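Local coordinates for plasmid stabilization system (Mesorhizobium opportunistum, PDB 5CEG), which probably acts as the toxin of a ParDE-type type II toxin-antitoxin system, held in check by its partner antitoxin and classed with the RelE toxins, at residues L19-S22 with P23-A27; P69-R72 with P73-M77. All blocks are in the same frame, centred on the assembly; numbering follows the deposited sequence.

Contact 1 of 2, residues L19-S22 with P23-A27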
# COMPACT_ATOMS: atom_id res chain seq x y z
N LEU B 19 -9.37 -33.45 18.74
CA LEU B 19 -9.44 -32.16 18.08
C LEU B 19 -10.88 -31.73 17.95
O LEU B 19 -11.73 -32.45 17.41
CB LEU B 19 -8.75 -32.20 16.70
CG LEU B 19 -8.47 -30.82 16.09
CD1 LEU B 19 -7.12 -30.79 15.38
CD2 LEU B 19 -9.57 -30.44 15.13
N VAL B 20 -11.17 -30.53 18.45
CA VAL B 20 -12.51 -29.98 18.42
C VAL B 20 -12.46 -28.59 17.81
O VAL B 20 -11.38 -27.98 17.71
CB VAL B 20 -13.14 -29.94 19.82
CG1 VAL B 20 -13.40 -31.39 20.32
CG2 VAL B 20 -12.25 -29.21 20.80
N TRP B 21 -13.62 -28.11 17.38
CA TRP B 21 -13.75 -26.82 16.70
C TRP B 21 -14.79 -25.99 17.43
O TRP B 21 -15.84 -26.50 17.78
CB TRP B 21 -14.17 -27.00 15.23
CG TRP B 21 -13.33 -27.93 14.39
CD1 TRP B 21 -13.20 -29.29 14.54
CD2 TRP B 21 -12.53 -27.57 13.25
NE1 TRP B 21 -12.37 -29.79 13.57
CE2 TRP B 21 -11.94 -28.76 12.76
CE3 TRP B 21 -12.25 -26.37 12.59
CZ2 TRP B 21 -11.09 -28.78 11.66
CZ3 TRP B 21 -11.40 -26.39 11.50
CH2 TRP B 21 -10.84 -27.59 11.04
N SER B 22 -14.51 -24.71 17.65
CA SER B 22 -15.53 -23.86 18.25
C SER B 22 -16.75 -23.78 17.32
O SER B 22 -16.63 -23.93 16.11
CB SER B 22 -14.98 -22.46 18.52
OG SER B 22 -14.98 -21.69 17.32
N PRO B 23 -17.93 -23.53 17.89
CA PRO B 23 -19.09 -23.30 17.03
C PRO B 23 -18.84 -22.25 15.95
O PRO B 23 -19.26 -22.43 14.80
CB PRO B 23 -20.17 -22.84 18.02
CG PRO B 23 -19.82 -23.60 19.26
CD PRO B 23 -18.31 -23.60 19.32
N THR B 24 -18.14 -21.17 16.30
CA THR B 24 -17.85 -20.15 15.29
C THR B 24 -16.91 -20.69 14.20
O THR B 24 -17.08 -20.35 13.03
CB THR B 24 -17.22 -18.89 15.89
OG1 THR B 24 -17.98 -18.48 17.04
CG2 THR B 24 -17.25 -17.77 14.86
N ALA B 25 -15.94 -21.53 14.58
CA ALA B 25 -15.04 -22.09 13.56
C ALA B 25 -15.80 -22.98 12.58
O ALA B 25 -15.51 -23.00 11.40
CB ALA B 25 -13.91 -22.87 14.22
N LYS B 26 -16.76 -23.76 13.09
CA LYS B 26 -17.61 -24.54 12.20
C LYS B 26 -18.36 -23.63 11.23
O LYS B 26 -18.44 -23.90 10.04
CB LYS B 26 -18.59 -25.40 13.00
CG LYS B 26 -19.49 -26.25 12.13
CD LYS B 26 -20.49 -27.03 12.98
CE LYS B 26 -21.44 -27.85 12.11
NZ LYS B 26 -22.35 -28.71 12.94
N ALA B 27 -18.89 -22.52 11.75
CA ALA B 27 -19.57 -21.54 10.92
C ALA B 27 -18.62 -20.94 9.87
O ALA B 27 -19.04 -20.70 8.73
CB ALA B 27 -20.19 -20.44 11.79
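The backbone of Ser-22 and Lys-26 closes the first turn of a helix: Lys-26 N donates to Ser-22 O at 3.0 Å, with an N-H...O angle of 165°. The strand ends at Trp-21 and the helix starts at Pro-23. Ser-22 is the single residue between them and serves as the N-cap. Its side chain turns back over the helix end, and Ser-22 OG accepts from Ala-25 N at 2.9 Å. The N-H points at the hydroxyl a little off line, at 155°. This is possible because chi1 of 80° sets OG between the backbone N and the carbonyl carbon, facing the first turn. Two oxygens of one residue thus grip the first turn, the hydroxyl on Ala-25 N and the carbonyl on Lys-26 N. The same hydroxyl is hydrogen-bonded to Val-104 O, so this buried group has a partner in the sheet as well as in the helix. The methyl of Ala-25 lies close to the cap, with Ala-25 CB 3.5 Å from Ser-22 OG. That methyl also meets Trp-21. Ala-25 CB sits at the edge of the indole, near the ring plane, 4.2 Å from Trp-21 CE3. Pro-23 is the first residue of the helix, and its ring follows directly on the cap. A chain of another protein forms backbone hydrogen bonds with Trp-21 and packs on Val-20. Lys-26 NZ makes a long, weak ion pair with an acidic side chain of the other protein. Within the toxin, strand 18-21 is the outermost strand on its side of the sheet and is paired in parallel with strand 100-108. Trp-21 packs on Ile-103 of that strand and on Ala-55 of helix 41-60, while helix 23-37 leaves from the cap.

Contact 2 of 2, residues P69-R72 with P73-M77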
# COMPACT_ATOMS: atom_id res chain seq x y z
N PRO B 69 1.07 -15.00 21.12
CA PRO B 69 0.52 -14.47 22.37
C PRO B 69 0.11 -13.01 22.25
O PRO B 69 -0.59 -12.50 23.13
CB PRO B 69 1.68 -14.65 23.36
CG PRO B 69 2.90 -14.67 22.52
CD PRO B 69 2.51 -15.29 21.21
N ASP B 70 0.51 -12.34 21.17
CA ASP B 70 0.06 -10.98 20.93
C ASP B 70 -1.43 -10.93 20.58
O ASP B 70 -2.06 -9.88 20.70
CB ASP B 70 0.89 -10.30 19.83
CG ASP B 70 0.98 -11.12 18.54
OD1 ASP B 70 0.98 -12.36 18.58
OD2 ASP B 70 1.08 -10.49 17.47
N ILE B 71 -1.99 -12.06 20.17
CA ILE B 71 -3.42 -12.15 19.90
C ILE B 71 -4.13 -12.42 21.23
O ILE B 71 -4.82 -11.54 21.78
CB ILE B 71 -3.74 -13.25 18.87
CG1 ILE B 71 -3.07 -12.92 17.53
CG2 ILE B 71 -5.25 -13.40 18.68
CD1 ILE B 71 -3.20 -14.02 16.48
N ARG B 72 -3.95 -13.63 21.75
CA ARG B 72 -4.30 -13.96 23.14
C ARG B 72 -3.22 -14.91 23.64
O ARG B 72 -2.54 -15.54 22.83
CB ARG B 72 -5.71 -14.59 23.25
CG ARG B 72 -6.89 -13.63 23.10
CD ARG B 72 -6.93 -12.55 24.18
NE ARG B 72 -8.12 -11.71 24.06
CZ ARG B 72 -8.31 -10.56 24.70
NH1 ARG B 72 -7.37 -10.11 25.52
NH2 ARG B 72 -9.42 -9.87 24.52
N PRO B 73 -3.04 -15.03 24.97
CA PRO B 73 -1.82 -15.69 25.47
C PRO B 73 -1.58 -17.11 24.95
O PRO B 73 -0.43 -17.46 24.72
CB PRO B 73 -2.03 -15.69 26.99
CG PRO B 73 -2.86 -14.47 27.23
CD PRO B 73 -3.81 -14.40 26.05
N SER B 74 -2.64 -17.90 24.76
CA SER B 74 -2.49 -19.29 24.33
C SER B 74 -2.62 -19.48 22.83
O SER B 74 -2.56 -20.61 22.33
CB SER B 74 -3.53 -20.17 25.02
OG SER B 74 -4.84 -19.78 24.63
N ALA B 75 -2.85 -18.39 22.10
CA ALA B 75 -3.15 -18.53 20.67
C ALA B 75 -1.97 -19.04 19.87
O ALA B 75 -0.81 -18.68 20.12
CB ALA B 75 -3.64 -17.20 20.09
N ARG B 76 -2.28 -19.86 18.87
CA ARG B 76 -1.33 -20.38 17.91
C ARG B 76 -1.92 -20.19 16.52
O ARG B 76 -3.13 -20.21 16.34
CB ARG B 76 -1.02 -21.86 18.16
CG ARG B 76 -0.19 -22.14 19.39
CD ARG B 76 -0.09 -23.65 19.63
NE ARG B 76 0.72 -23.97 20.81
CZ ARG B 76 2.04 -24.13 20.80
NH1 ARG B 76 2.73 -23.99 19.66
NH2 ARG B 76 2.67 -24.43 21.92
N MET B 77 -1.05 -20.04 15.53
CA MET B 77 -1.52 -19.82 14.17
C MET B 77 -0.91 -20.87 13.26
O MET B 77 0.30 -21.12 13.31
CB MET B 77 -1.14 -18.41 13.72
CG MET B 77 -1.32 -18.15 12.26
SD MET B 77 -0.82 -16.46 11.85
CE MET B 77 -1.89 -15.50 12.90
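Ile-71 and Ala-75 meet across a type I beta turn that runs from Arg-72 to Ala-75. Ile-71 CB and Ala-75 CB are 4.1 Å apart. Ile-71 has CG1 beside its backbone N and anti to the carbonyl carbon (chi1 -62°). Its chain then extends, and Ile-71 CD1 reaches the Met-77 methyl, CE, at 4.1 Å. Met-77 belongs to strand 76-80 and packs on Val-84 and Leu-86 of strand 83-90. It is extended through chi2 and bends only at chi3 (-58°), which turns CE back toward the isoleucine. The two side chains cross at about a right angle and touch through their terminal methyls. Arg-72 starts alongside Pro-73, the two pointing the same way. A bend at chi2 (-62°) is followed by an extended run that leads the guanidinium away from the turn. Outside the contact, Arg-72 NH2 forms a salt bridge with an acidic side chain of another protein. The turn is closed by Ala-75 N donating to Arg-72 O at 3.0 Å, from above the carbonyl plane. Ala-75 CB lies 3.4 Å from Arg-72 O. Pro-69 CB touches Pro-73 O more loosely, at 3.8 Å. Ser-74 points away, and its OG is hydrogen-bonded to Glu-88 OE1. The chemistry is therefore divided: one backbone bond closes the turn, apolar contacts pack Ile-71 against Ala-75 and Met-77, and the charge of Arg-72 is paired with an acidic side chain of the other protein.

Contact 1 and contact 2 come one after the other along the chain and do not touch. Their centres are about 17 Å apart and their nearest atoms about 11 Å. The shared element is the mixed sheet. Contact 1 starts from strand 18-21, outermost within this chain, and contact 2 leads into strand 76-80, with strands 100-108 and 83-90 between them. Both contacts also meet a chain of another protein, probably the antitoxin. The bound sodium ion, at Gly-109, Leu-113 and Leu-116, belongs to neither contact. In contact 2 the side chain of Met-77 is about 12 Å from the bound sodium ion.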